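Local atomic coordinates of glucokinase (Enterococcus faecalis, PDB entry 2QM1), a protein that probably phosphorylates glucose with ATP, as a zinc-containing kinase of the ROK family. Residues G185-V190 against F248-A253; V167-V172 against C179-R184; R198-L203 against L240-R245; R282-F287 against T299-A304. One frame throughout, in Å; residues are numbered along the deposited sequence.

Contact 1: G185-V190 against F248-A253; sequences GCLETV and FYLGLA. With ZN (zinc ion), chain J.
Leu187 reaches helix 248-253 with both methyls. CD2 meets Ala253 CB at 3.7 Å. CD1 lies at 3.7 Å from Tyr249 O and also touches Leu250 CD2 at 4.1 Å. With CG anti to the backbone N (chi1 -176°), the side chain extends to one turn of the helix. Val190 makes the second point of contact. Its CG2 sits 3.6 Å from Tyr249 CD2, and the valine crosses the tyrosine at about a right angle. No hydrogen bond passes between the segments. Residues 185-190 form the last part of the ROK zinc loop and the start of helix 188-191, so this packing sets the metal site against the long helix 237-261. Cys186 SG turns to the other side and binds the zinc at 2.2 Å. Behind the first shell, Thr189 OG1 donates to Cys186 O at 2.7 Å, in the carbonyl plane, and ties the metal-binding residue to Thr189 of the short helix. Val190 N bonds to Leu187 O. On the long helix, Phe248 CD2 lies over one face of the Tyr249 ring, offset toward the rim. Further out, Phe248 packs on Pro174 of the second subunit, and Leu252 on Thr171 of that subunit.

Contact 2: V167-V172 against C179-R184; sequences VGHVTV and CTCGKR. With ZN (zinc ion), chain J.
The zinc site characteristic of many ROK proteins, probably structural, is built here. The segment 179-184 carries most of the family's CXCGXXGCXE sequence motif, and His169 comes from earlier in the same loop. His169 ND1 binds the zinc at 2.2 Å, Cys181 SG also at 2.2 Å and Cys179 SG at 2.4 Å. Cys186 completes the set. The Cys179 sulfur lies at the edge of the imidazole, in its plane, 3.5 Å from His169 ND1. A type I turn from Cys179 to Gly182 brings the two cysteines together. Within it Cys181 N points almost straight at Cys179 SG (176° at the hydrogen), which would soften the charge of that thiolate. Beside the metal, Lys183 reaches across to segment 167-172 and bends at chi4 (63°). Its NZ gives two hydrogen bonds, to His169 O at 2.7 Å and to Thr171 OG1 at 2.9 Å. The ammonium stands above the His169 carbonyl plane. A water donates to Arg184 O and also bonds to Thr171 OG1. Backbone bonds join Gly168, Val170 and Val172 to residues 185-188, which lead into helix 188-191. Val172 rests on Tyr249 and Ala253 of helix 237-261, while Thr171 packs on Phe290 of the second subunit.

Contact 3: R198-L203 against L240-R245; sequences RVARHL and LMVVDR
Helices 193-203 and 237-261 cross here in the all-helical part of the chain. The axes of the two short segments approach to 9.5 Å, with N-to-C directions 125° from each other. The tight part is around Ala200 and Val242, whose CA atoms come within 5.6 Å. Ala200 CB meets both methyls of Val242, CG1 and CG2, each at 3.7 Å. The small alanine side chain is consistent with so close an approach of the backbones. Val199 slides past Val242 in the opposite sense and sets its CG1 3.8 Å from Arg245 CG, the aliphatic part of the arginine. That methyl is anti to the backbone N (chi1 158°). Leu203 closes the buried side. Its CD1 drops between Met241 and Val242 and lies 3.8 Å from Met241 O. The other side is looser and partly exposed. Met241, modelled as selenomethionine, brings its side chain to Leu203 CD1 through CG, at 4.2 Å. Arg245 bends at chi2 and chi3, so that its guanidinium passes obliquely by Leu203. Leu203 CD2 lies over one face of that group, toward the rim, 3.9 Å from Arg245 NH1. A bound glycerol lies close to Arg245. No hydrogen bond or salt bridge links the two segments. The join therefore rests on shape and apolar burial, and the charged arginine takes part through its methylenes and a flat face, which leaves the N-H directions in the guanidinium plane clear of the leucine.

Contact 4: R282-F287 against T299-A304; sequences RVEKYF and TKIKLA
Ile301 lays its CD1 methyl over the centre of the Phe287 ring. The methyl is 3.7 Å from the ring centroid and only 13° off the normal, a clear CH-pi contact. The two segments belong to a beta-alpha-beta crossover. Strand 265-269 leads through helix 277-289 to strand 300-303, the parallel edge strand of the mixed sheet, in the actin-like ATPase fold of this family. Helix and strand segments run nearly antiparallel, at 163°, with axes 8.6 Å apart. Phe287 reaches the strand because its CG is anti to the backbone N (chi1 179°). Its far end crosses Thr299 at about a right angle, with CZ 3.8 Å from Thr299 CG2. The isoleucine also packs against the helix backbone. Its CG1 lies 3.9 Å from Glu284 CA, and its CG2 lies 4.2 Å from Val283 CG1. Ile301 thus sits against one turn of the helix and also packs on Val266 and Ile268 of the neighbouring strand 265-269. At the partly exposed margin the contact turns polar. The extended Glu284 pairs with Arg280 in a salt bridge. Arg280 also bonds to Ile301 O. One water bridges the two segments: it donates to Glu284 OE2 at 2.8 Å and accepts from Ile301 N at 2.7 Å.

From the N terminus, contact 2 closes first, over a short loop that folds back on itself around the zinc. Contact 1 opens at the very next residue and closes a much longer, mainly helical excursion. Contact 3 falls wholly within that excursion. Contact 4 follows in series and closes the short connection from helix 277-289 to strand 300-303. No two loops cross. Contacts 1 and 2 share the zinc and join through a probable hydrogen bond from Val172 N to Gly185 O. Contacts 1 and 3 share helix 237-261, and Arg198 NH2 hydrogen-bonds Thr189 O. An Asp244-Tyr286 hydrogen bond links contacts 3 and 4. Helix 237-261 thus ties the zinc loop and helix 193-203 to helix 277-289, which packs on the edge strand.

Contact 1: G185-V190 against F248-A253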
loop_
_atom_site.group_PDB
_atom_site.type_symbol
_atom_site.label_atom_id
_atom_site.label_comp_id
_atom_site.label_asym_id
_atom_site.label_seq_id
_atom_site.Cartn_x
_atom_site.Cartn_y
_atom_site.Cartn_z
ATOM N N GLY B 185 -12.330 -5.609 -14.773
ATOM C CA GLY B 185 -12.009 -6.564 -13.688
ATOM C C GLY B 185 -11.637 -5.948 -12.351
ATOM O O GLY B 185 -11.021 -6.606 -11.500
ATOM N N CYS B 186 -12.004 -4.677 -12.180
ATOM C CA CYS B 186 -11.936 -4.018 -10.923
ATOM C C CYS B 186 -12.719 -4.756 -9.839
ATOM O O CYS B 186 -13.777 -5.325 -10.106
ATOM C CB CYS B 186 -12.457 -2.577 -11.047
ATOM S SG CYS B 186 -11.444 -1.602 -12.196
ATOM N N LEU B 187 -12.203 -4.716 -8.610
ATOM C CA LEU B 187 -12.957 -5.189 -7.440
ATOM C C LEU B 187 -14.390 -4.640 -7.369
ATOM O O LEU B 187 -15.348 -5.344 -7.008
ATOM C CB LEU B 187 -12.172 -4.918 -6.138
ATOM C CG LEU B 187 -12.723 -5.398 -4.804
ATOM C CD1 LEU B 187 -12.943 -6.935 -4.782
ATOM C CD2 LEU B 187 -11.798 -4.914 -3.662
ATOM N N GLU B 188 -14.540 -3.379 -7.707
ATOM C CA GLU B 188 -15.857 -2.758 -7.694
ATOM C C GLU B 188 -16.917 -3.401 -8.590
ATOM O O GLU B 188 -18.122 -3.377 -8.235
ATOM C CB GLU B 188 -15.746 -1.290 -8.075
ATOM C CG GLU B 188 -16.999 -0.531 -7.845
ATOM C CD GLU B 188 -16.843 0.901 -8.236
ATOM O OE1 GLU B 188 -16.525 1.727 -7.350
ATOM O OE2 GLU B 188 -16.988 1.181 -9.442
ATOM N N THR B 189 -16.499 -3.940 -9.740
ATOM C CA THR B 189 -17.420 -4.658 -10.658
ATOM C C THR B 189 -18.005 -5.948 -10.045
ATOM O O THR B 189 -18.985 -6.526 -10.518
ATOM C CB THR B 189 -16.726 -5.029 -12.070
ATOM O OG1 THR B 189 -15.715 -6.012 -11.865
ATOM C CG2 THR B 189 -16.080 -3.824 -12.739
ATOM N N VAL B 190 -17.388 -6.446 -8.993
ATOM C CA VAL B 190 -17.836 -7.753 -8.488
ATOM C C VAL B 190 -18.331 -7.686 -7.029
ATOM O O VAL B 190 -18.859 -8.677 -6.480
ATOM C CB VAL B 190 -16.744 -8.886 -8.764
ATOM C CG1 VAL B 190 -16.519 -9.085 -10.293
ATOM C CG2 VAL B 190 -15.450 -8.510 -8.192
ATOM N N PHE B 248 -14.097 -14.638 -2.715
ATOM C CA PHE B 248 -12.848 -14.969 -3.464
ATOM C C PHE B 248 -12.145 -13.664 -3.887
ATOM O O PHE B 248 -10.979 -13.411 -3.558
ATOM C CB PHE B 248 -13.157 -15.901 -4.667
ATOM C CG PHE B 248 -11.978 -16.147 -5.582
ATOM C CD1 PHE B 248 -11.103 -17.202 -5.341
ATOM C CD2 PHE B 248 -11.725 -15.285 -6.663
ATOM C CE1 PHE B 248 -10.008 -17.406 -6.162
ATOM C CE2 PHE B 248 -10.643 -15.468 -7.472
ATOM C CZ PHE B 248 -9.772 -16.553 -7.222
ATOM N N TYR B 249 -12.882 -12.813 -4.576
ATOM C CA TYR B 249 -12.296 -11.594 -5.134
ATOM C C TYR B 249 -11.954 -10.611 -4.024
ATOM O O TYR B 249 -10.927 -9.972 -4.086
ATOM C CB TYR B 249 -13.271 -10.918 -6.106
ATOM C CG TYR B 249 -13.455 -11.638 -7.438
ATOM C CD1 TYR B 249 -12.364 -11.943 -8.245
ATOM C CD2 TYR B 249 -14.728 -11.987 -7.889
ATOM C CE1 TYR B 249 -12.525 -12.592 -9.484
ATOM C CE2 TYR B 249 -14.909 -12.628 -9.141
ATOM C CZ TYR B 249 -13.802 -12.916 -9.921
ATOM O OH TYR B 249 -13.963 -13.550 -11.130
ATOM N N LEU B 250 -12.835 -10.469 -3.032
ATOM C CA LEU B 250 -12.493 -9.642 -1.878
ATOM C C LEU B 250 -11.320 -10.232 -1.155
ATOM O O LEU B 250 -10.503 -9.482 -0.679
ATOM C CB LEU B 250 -13.655 -9.449 -0.897
ATOM C CG LEU B 250 -14.819 -8.579 -1.386
ATOM C CD1 LEU B 250 -16.090 -9.105 -0.743
ATOM C CD2 LEU B 250 -14.569 -7.115 -0.997
ATOM N N GLY B 251 -11.249 -11.569 -1.049
ATOM C CA GLY B 251 -10.077 -12.198 -0.440
ATOM C C GLY B 251 -8.753 -11.978 -1.202
ATOM O O GLY B 251 -7.705 -11.798 -0.587
ATOM N N LEU B 252 -8.788 -12.015 -2.527
ATOM C CA LEU B 252 -7.600 -11.764 -3.324
ATOM C C LEU B 252 -7.128 -10.338 -3.143
ATOM O O LEU B 252 -5.953 -10.095 -2.964
ATOM C CB LEU B 252 -7.869 -12.005 -4.805
ATOM C CG LEU B 252 -6.769 -11.800 -5.848
ATOM C CD1 LEU B 252 -5.546 -12.658 -5.630
ATOM C CD2 LEU B 252 -7.449 -12.154 -7.198
ATOM N N ALA B 253 -8.063 -9.408 -3.213
ATOM C CA ALA B 253 -7.716 -8.008 -3.199
ATOM C C ALA B 253 -7.265 -7.640 -1.800
ATOM O O ALA B 253 -6.254 -7.026 -1.672
ATOM C CB ALA B 253 -8.909 -7.161 -3.662
HETATM ZN ZN ZN J . -12.318 0.441 -12.089
#

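Contact 2: V167-V172 against C179-R184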
loop_
_atom_site.group_PDB
_atom_site.type_symbol
_atom_site.label_atom_id
_atom_site.label_comp_id
_atom_site.label_asym_id
_atom_site.label_seq_id
_atom_site.Cartn_x
_atom_site.Cartn_y
_atom_site.Cartn_z
ATOM N N VAL B 167 -9.064 1.069 -3.517
ATOM C CA VAL B 167 -9.020 -0.420 -3.735
ATOM C C VAL B 167 -10.165 -1.004 -4.573
ATOM O O VAL B 167 -10.147 -2.179 -4.939
ATOM C CB VAL B 167 -8.908 -1.152 -2.403
ATOM C CG1 VAL B 167 -7.654 -0.620 -1.627
ATOM C CG2 VAL B 167 -10.169 -0.936 -1.582
ATOM N N GLY B 168 -11.184 -0.199 -4.833
ATOM C CA GLY B 168 -12.315 -0.610 -5.640
ATOM C C GLY B 168 -11.863 -0.804 -7.062
ATOM O O GLY B 168 -12.467 -1.543 -7.832
ATOM N N HIS B 169 -10.757 -0.163 -7.395
ATOM C CA HIS B 169 -10.220 -0.270 -8.713
ATOM C C HIS B 169 -8.923 -1.089 -8.837
ATOM O O HIS B 169 -8.256 -1.020 -9.826
ATOM C CB HIS B 169 -10.147 1.146 -9.289
ATOM C CG HIS B 169 -11.472 1.812 -9.264
ATOM N ND1 HIS B 169 -12.487 1.459 -10.131
ATOM C CD2 HIS B 169 -12.006 2.705 -8.396
ATOM C CE1 HIS B 169 -13.570 2.160 -9.839
ATOM N NE2 HIS B 169 -13.305 2.922 -8.795
ATOM N N VAL B 170 -8.602 -1.901 -7.828
ATOM C CA VAL B 170 -7.627 -2.998 -7.959
ATOM C C VAL B 170 -8.192 -4.035 -8.953
ATOM O O VAL B 170 -9.372 -4.381 -8.886
ATOM C CB VAL B 170 -7.368 -3.609 -6.549
ATOM C CG1 VAL B 170 -6.823 -5.001 -6.614
ATOM C CG2 VAL B 170 -6.434 -2.697 -5.772
ATOM N N THR B 171 -7.382 -4.443 -9.930
ATOM C CA THR B 171 -7.784 -5.469 -10.899
ATOM C C THR B 171 -7.732 -6.835 -10.204
ATOM O O THR B 171 -6.687 -7.287 -9.801
ATOM C CB THR B 171 -6.860 -5.485 -12.161
ATOM O OG1 THR B 171 -6.930 -4.221 -12.829
ATOM C CG2 THR B 171 -7.245 -6.667 -13.144
ATOM N N VAL B 172 -8.885 -7.445 -10.004
ATOM C CA VAL B 172 -8.930 -8.796 -9.484
ATOM C C VAL B 172 -9.061 -9.821 -10.620
ATOM O O VAL B 172 -8.891 -11.006 -10.413
ATOM C CB VAL B 172 -10.093 -8.949 -8.445
ATOM C CG1 VAL B 172 -9.823 -8.132 -7.189
ATOM C CG2 VAL B 172 -11.432 -8.554 -9.045
ATOM N N CYS B 179 -15.370 -1.744 -16.132
ATOM C CA CYS B 179 -15.589 -0.871 -15.011
ATOM C C CYS B 179 -15.786 0.531 -15.558
ATOM O O CYS B 179 -15.267 0.860 -16.618
ATOM C CB CYS B 179 -14.374 -0.872 -14.094
ATOM S SG CYS B 179 -14.656 0.054 -12.563
ATOM N N THR B 180 -16.480 1.380 -14.826
ATOM C CA THR B 180 -16.624 2.773 -15.296
ATOM C C THR B 180 -15.299 3.532 -15.270
ATOM O O THR B 180 -15.130 4.547 -15.968
ATOM C CB THR B 180 -17.689 3.567 -14.508
ATOM O OG1 THR B 180 -17.472 3.404 -13.109
ATOM C CG2 THR B 180 -19.113 3.063 -14.850
ATOM N N CYS B 181 -14.339 3.047 -14.496
ATOM C CA CYS B 181 -13.064 3.757 -14.448
ATOM C C CYS B 181 -12.400 3.640 -15.821
ATOM O O CYS B 181 -11.591 4.464 -16.184
ATOM C CB CYS B 181 -12.164 3.273 -13.288
ATOM S SG CYS B 181 -11.415 1.659 -13.649
ATOM N N GLY B 182 -12.785 2.645 -16.613
ATOM C CA GLY B 182 -12.225 2.509 -17.942
ATOM C C GLY B 182 -11.234 1.391 -18.152
ATOM O O GLY B 182 -10.534 1.376 -19.157
ATOM N N LYS B 183 -11.154 0.456 -17.216
ATOM C CA LYS B 183 -10.495 -0.801 -17.499
ATOM C C LYS B 183 -11.445 -1.928 -17.141
ATOM O O LYS B 183 -12.586 -1.681 -16.824
ATOM C CB LYS B 183 -9.172 -0.914 -16.725
ATOM C CG LYS B 183 -9.244 -0.846 -15.199
ATOM C CD LYS B 183 -7.864 -0.435 -14.619
ATOM C CE LYS B 183 -7.882 -0.359 -13.087
ATOM N NZ LYS B 183 -8.162 -1.650 -12.408
ATOM N N ARG B 184 -10.960 -3.152 -17.101
ATOM C CA ARG B 184 -11.820 -4.252 -16.701
ATOM C C ARG B 184 -11.371 -4.973 -15.439
ATOM O O ARG B 184 -10.187 -4.910 -15.037
ATOM C CB ARG B 184 -12.046 -5.213 -17.870
ATOM C CG ARG B 184 -11.121 -6.399 -17.983
ATOM C CD ARG B 184 -11.372 -7.127 -19.335
ATOM N NE ARG B 184 -11.042 -6.312 -20.506
ATOM C CZ ARG B 184 -11.671 -6.351 -21.678
ATOM N NH1 ARG B 184 -11.257 -5.563 -22.674
ATOM N NH2 ARG B 184 -12.722 -7.149 -21.857
HETATM ZN ZN ZN J . -12.318 0.441 -12.089
HETATM O O HOH W 1 -7.769 -4.307 -15.501
#

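Contact 3: R198-L203 against L240-R245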
loop_
_atom_site.group_PDB
_atom_site.type_symbol
_atom_site.label_atom_id
_atom_site.label_comp_id
_atom_site.label_asym_id
_atom_site.label_seq_id
_atom_site.Cartn_x
_atom_site.Cartn_y
_atom_site.Cartn_z
ATOM N N ARG B 198 -24.419 -8.404 -10.578
ATOM C CA ARG B 198 -23.804 -8.753 -11.846
ATOM C C ARG B 198 -23.118 -10.118 -11.751
ATOM O O ARG B 198 -23.230 -10.920 -12.652
ATOM C CB ARG B 198 -22.835 -7.664 -12.290
ATOM C CG ARG B 198 -22.387 -7.741 -13.727
ATOM C CD ARG B 198 -21.905 -6.341 -14.159
ATOM N NE ARG B 198 -21.226 -5.716 -13.040
ATOM C CZ ARG B 198 -21.435 -4.485 -12.566
ATOM N NH1 ARG B 198 -22.292 -3.629 -13.126
ATOM N NH2 ARG B 198 -20.732 -4.104 -11.514
ATOM N N VAL B 199 -22.449 -10.412 -10.646
ATOM C CA VAL B 199 -21.782 -11.710 -10.515
ATOM C C VAL B 199 -22.865 -12.794 -10.506
ATOM O O VAL B 199 -22.665 -13.899 -10.999
ATOM C CB VAL B 199 -20.958 -11.799 -9.199
ATOM C CG1 VAL B 199 -20.711 -13.245 -8.795
ATOM C CG2 VAL B 199 -19.615 -11.011 -9.319
ATOM N N ALA B 200 -24.001 -12.489 -9.879
ATOM C CA ALA B 200 -25.057 -13.487 -9.783
ATOM C C ALA B 200 -25.736 -13.687 -11.167
ATOM O O ALA B 200 -26.003 -14.825 -11.564
ATOM C CB ALA B 200 -26.061 -13.106 -8.665
ATOM N N ARG B 201 -25.966 -12.574 -11.878
ATOM C CA ARG B 201 -26.517 -12.551 -13.260
ATOM C C ARG B 201 -25.739 -13.414 -14.226
ATOM O O ARG B 201 -26.277 -13.865 -15.236
ATOM C CB ARG B 201 -26.541 -11.117 -13.829
ATOM C CG ARG B 201 -27.892 -10.515 -13.853
ATOM C CD ARG B 201 -27.833 -9.004 -13.882
ATOM N NE ARG B 201 -29.106 -8.454 -13.492
ATOM C CZ ARG B 201 -29.424 -7.170 -13.546
ATOM N NH1 ARG B 201 -28.556 -6.270 -14.001
ATOM N NH2 ARG B 201 -30.625 -6.792 -13.164
ATOM N N HIS B 202 -24.465 -13.630 -13.920
ATOM C CA HIS B 202 -23.597 -14.357 -14.819
ATOM C C HIS B 202 -23.239 -15.756 -14.400
ATOM O O HIS B 202 -22.902 -16.553 -15.236
ATOM C CB HIS B 202 -22.415 -13.478 -15.224
ATOM C CG HIS B 202 -22.837 -12.331 -16.096
ATOM N ND1 HIS B 202 -23.061 -12.472 -17.451
ATOM C CD2 HIS B 202 -23.131 -11.044 -15.799
ATOM C CE1 HIS B 202 -23.451 -11.317 -17.954
ATOM N NE2 HIS B 202 -23.505 -10.435 -16.971
ATOM N N LEU B 203 -23.395 -16.060 -13.118
ATOM C CA LEU B 203 -23.237 -17.404 -12.598
ATOM C C LEU B 203 -24.513 -18.229 -12.708
ATOM O O LEU B 203 -24.505 -19.440 -12.479
ATOM C CB LEU B 203 -22.845 -17.334 -11.130
ATOM C CG LEU B 203 -21.427 -17.029 -10.700
ATOM C CD1 LEU B 203 -21.405 -17.053 -9.190
ATOM C CD2 LEU B 203 -20.570 -18.133 -11.187
ATOM N N LEU B 240 -25.034 -19.264 -2.236
ATOM C CA LEU B 240 -23.766 -19.719 -1.659
ATOM C C LEU B 240 -22.664 -19.731 -2.720
ATOM O O LEU B 240 -21.487 -19.531 -2.399
ATOM C CB LEU B 240 -23.922 -21.124 -1.037
ATOM C CG LEU B 240 -24.671 -21.193 0.299
ATOM C CD1 LEU B 240 -25.157 -22.614 0.632
ATOM C CD2 LEU B 240 -23.766 -20.596 1.403
HETATM N N MSE B 241 -23.057 -20.010 -3.961
HETATM C CA MSE B 241 -22.161 -19.951 -5.110
HETATM C C MSE B 241 -21.748 -18.496 -5.385
HETATM O O MSE B 241 -20.563 -18.246 -5.639
HETATM C CB MSE B 241 -22.835 -20.579 -6.332
HETATM C CG MSE B 241 -21.924 -20.863 -7.530
HETATM SE SE MSE B 241 -22.903 -21.471 -9.135
HETATM C CE MSE B 241 -22.930 -23.341 -8.616
ATOM N N VAL B 242 -22.711 -17.563 -5.298
ATOM C CA VAL B 242 -22.472 -16.109 -5.540
ATOM C C VAL B 242 -21.599 -15.465 -4.472
ATOM O O VAL B 242 -20.581 -14.872 -4.796
ATOM C CB VAL B 242 -23.796 -15.292 -5.693
ATOM C CG1 VAL B 242 -23.503 -13.817 -6.026
ATOM C CG2 VAL B 242 -24.702 -15.920 -6.758
ATOM N N VAL B 243 -22.005 -15.587 -3.204
ATOM C CA VAL B 243 -21.163 -15.223 -2.050
ATOM C C VAL B 243 -19.720 -15.758 -2.157
ATOM O O VAL B 243 -18.791 -15.015 -1.996
ATOM C CB VAL B 243 -21.815 -15.691 -0.710
ATOM C CG1 VAL B 243 -20.836 -15.715 0.408
ATOM C CG2 VAL B 243 -23.005 -14.825 -0.336
ATOM N N ASP B 244 -19.569 -17.043 -2.430
ATOM C CA ASP B 244 -18.279 -17.710 -2.674
ATOM C C ASP B 244 -17.416 -17.021 -3.733
ATOM O O ASP B 244 -16.228 -16.762 -3.533
ATOM C CB ASP B 244 -18.574 -19.122 -3.142
ATOM C CG ASP B 244 -17.790 -20.150 -2.411
ATOM O OD1 ASP B 244 -16.560 -19.968 -2.248
ATOM O OD2 ASP B 244 -18.414 -21.163 -1.990
ATOM N N ARG B 245 -18.033 -16.706 -4.864
ATOM C CA ARG B 245 -17.332 -15.993 -5.897
ATOM C C ARG B 245 -16.952 -14.593 -5.411
ATOM O O ARG B 245 -15.836 -14.134 -5.650
ATOM C CB ARG B 245 -18.200 -15.906 -7.158
ATOM C CG ARG B 245 -17.517 -15.194 -8.318
ATOM C CD ARG B 245 -16.157 -15.885 -8.686
ATOM N NE ARG B 245 -16.335 -16.637 -9.918
ATOM C CZ ARG B 245 -16.530 -17.932 -9.990
ATOM N NH1 ARG B 245 -16.732 -18.487 -11.173
ATOM N NH2 ARG B 245 -16.514 -18.667 -8.893
#

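Contact 4: R282-F287 against T299-A304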
loop_
_atom_site.group_PDB
_atom_site.type_symbol
_atom_site.label_atom_id
_atom_site.label_comp_id
_atom_site.label_asym_id
_atom_site.label_seq_id
_atom_site.Cartn_x
_atom_site.Cartn_y
_atom_site.Cartn_z
ATOM N N ARG B 282 -16.127 -15.372 5.102
ATOM C CA ARG B 282 -15.817 -15.859 3.782
ATOM C C ARG B 282 -14.720 -14.994 3.207
ATOM O O ARG B 282 -13.853 -15.475 2.479
ATOM C CB ARG B 282 -17.098 -15.965 2.945
ATOM C CG ARG B 282 -17.815 -17.303 3.240
ATOM C CD ARG B 282 -19.314 -17.245 3.402
ATOM N NE ARG B 282 -19.710 -17.849 4.690
ATOM C CZ ARG B 282 -19.964 -19.139 4.889
ATOM N NH1 ARG B 282 -20.302 -19.589 6.099
ATOM N NH2 ARG B 282 -19.880 -19.995 3.881
ATOM N N VAL B 283 -14.711 -13.725 3.592
ATOM C CA VAL B 283 -13.617 -12.875 3.178
ATOM C C VAL B 283 -12.322 -13.391 3.809
ATOM O O VAL B 283 -11.305 -13.633 3.088
ATOM C CB VAL B 283 -13.868 -11.378 3.381
ATOM C CG1 VAL B 283 -12.614 -10.622 2.922
ATOM C CG2 VAL B 283 -15.059 -10.973 2.524
ATOM N N GLU B 284 -12.369 -13.573 5.137
ATOM C CA GLU B 284 -11.205 -14.034 5.914
ATOM C C GLU B 284 -10.670 -15.363 5.350
ATOM O O GLU B 284 -9.453 -15.546 5.194
ATOM C CB GLU B 284 -11.572 -14.196 7.400
ATOM C CG GLU B 284 -10.417 -14.697 8.234
ATOM C CD GLU B 284 -10.843 -15.169 9.592
ATOM O OE1 GLU B 284 -11.146 -16.398 9.718
ATOM O OE2 GLU B 284 -10.828 -14.322 10.525
ATOM N N LYS B 285 -11.577 -16.253 4.998
ATOM C CA LYS B 285 -11.191 -17.555 4.444
ATOM C C LYS B 285 -10.325 -17.474 3.147
ATOM O O LYS B 285 -9.326 -18.172 3.004
ATOM C CB LYS B 285 -12.425 -18.404 4.205
ATOM C CG LYS B 285 -12.072 -19.653 3.392
ATOM C CD LYS B 285 -13.224 -20.404 2.737
ATOM C CE LYS B 285 -12.612 -21.686 2.172
ATOM N NZ LYS B 285 -13.551 -22.739 1.668
ATOM N N TYR B 286 -10.712 -16.619 2.215
ATOM C CA TYR B 286 -9.917 -16.417 1.022
ATOM C C TYR B 286 -8.679 -15.534 1.234
ATOM O O TYR B 286 -7.653 -15.770 0.637
ATOM C CB TYR B 286 -10.794 -15.917 -0.134
ATOM C CG TYR B 286 -11.727 -16.992 -0.691
ATOM C CD1 TYR B 286 -11.216 -18.024 -1.449
ATOM C CD2 TYR B 286 -13.103 -16.958 -0.461
ATOM C CE1 TYR B 286 -12.028 -19.017 -1.981
ATOM C CE2 TYR B 286 -13.948 -17.959 -0.992
ATOM C CZ TYR B 286 -13.380 -18.981 -1.760
ATOM O OH TYR B 286 -14.132 -20.012 -2.305
ATOM N N PHE B 287 -8.809 -14.491 2.045
ATOM C CA PHE B 287 -7.649 -13.743 2.542
ATOM C C PHE B 287 -6.533 -14.693 3.044
ATOM O O PHE B 287 -5.382 -14.495 2.748
ATOM C CB PHE B 287 -8.067 -12.843 3.708
ATOM C CG PHE B 287 -6.923 -12.065 4.293
ATOM C CD1 PHE B 287 -6.514 -10.855 3.703
ATOM C CD2 PHE B 287 -6.273 -12.514 5.434
ATOM C CE1 PHE B 287 -5.462 -10.095 4.250
ATOM C CE2 PHE B 287 -5.188 -11.763 5.983
ATOM C CZ PHE B 287 -4.792 -10.571 5.379
ATOM N N THR B 299 -2.320 -10.034 10.273
ATOM C CA THR B 299 -3.378 -9.136 9.786
ATOM C C THR B 299 -4.774 -9.741 9.983
ATOM O O THR B 299 -5.012 -10.908 9.647
ATOM C CB THR B 299 -3.152 -8.681 8.329
ATOM O OG1 THR B 299 -1.895 -7.935 8.217
ATOM C CG2 THR B 299 -4.340 -7.776 7.865
ATOM N N LYS B 300 -5.667 -8.965 10.621
ATOM C CA LYS B 300 -7.003 -9.495 10.954
ATOM C C LYS B 300 -8.085 -8.928 10.055
ATOM O O LYS B 300 -8.032 -7.740 9.703
ATOM C CB LYS B 300 -7.341 -9.216 12.417
ATOM C CG LYS B 300 -6.335 -9.902 13.381
ATOM C CD LYS B 300 -6.585 -9.520 14.835
ATOM C CE LYS B 300 -5.852 -8.223 15.201
ATOM N NZ LYS B 300 -5.288 -8.422 16.573
ATOM N N ILE B 301 -9.046 -9.772 9.680
ATOM C CA ILE B 301 -10.205 -9.315 8.873
ATOM C C ILE B 301 -11.385 -8.956 9.822
ATOM O O ILE B 301 -11.923 -9.815 10.516
ATOM C CB ILE B 301 -10.631 -10.339 7.788
ATOM C CG1 ILE B 301 -9.479 -10.655 6.795
ATOM C CG2 ILE B 301 -11.860 -9.842 7.006
ATOM C CD1 ILE B 301 -8.663 -9.341 6.249
ATOM N N LYS B 302 -11.755 -7.678 9.834
ATOM C CA LYS B 302 -12.744 -7.141 10.774
ATOM C C LYS B 302 -13.953 -6.534 10.045
ATOM O O LYS B 302 -13.859 -6.201 8.851
ATOM C CB LYS B 302 -12.077 -6.089 11.686
ATOM C CG LYS B 302 -10.862 -6.601 12.469
ATOM C CD LYS B 302 -10.585 -5.630 13.616
ATOM C CE LYS B 302 -9.432 -6.139 14.501
ATOM N NZ LYS B 302 -8.966 -5.065 15.472
ATOM N N LEU B 303 -15.093 -6.438 10.758
ATOM C CA LEU B 303 -16.252 -5.661 10.320
ATOM C C LEU B 303 -16.213 -4.241 10.897
ATOM O O LEU B 303 -15.671 -4.025 11.996
ATOM C CB LEU B 303 -17.519 -6.319 10.784
ATOM C CG LEU B 303 -17.936 -7.639 10.171
ATOM C CD1 LEU B 303 -19.010 -8.216 11.097
ATOM C CD2 LEU B 303 -18.459 -7.423 8.748
ATOM N N ALA B 304 -16.749 -3.265 10.166
ATOM C CA ALA B 304 -16.784 -1.873 10.679
ATOM C C ALA B 304 -17.696 -1.853 11.903
ATOM O O ALA B 304 -18.701 -2.582 11.918
ATOM C CB ALA B 304 -17.360 -0.958 9.643
HETATM O O HOH W 2 -9.005 -12.231 10.756
#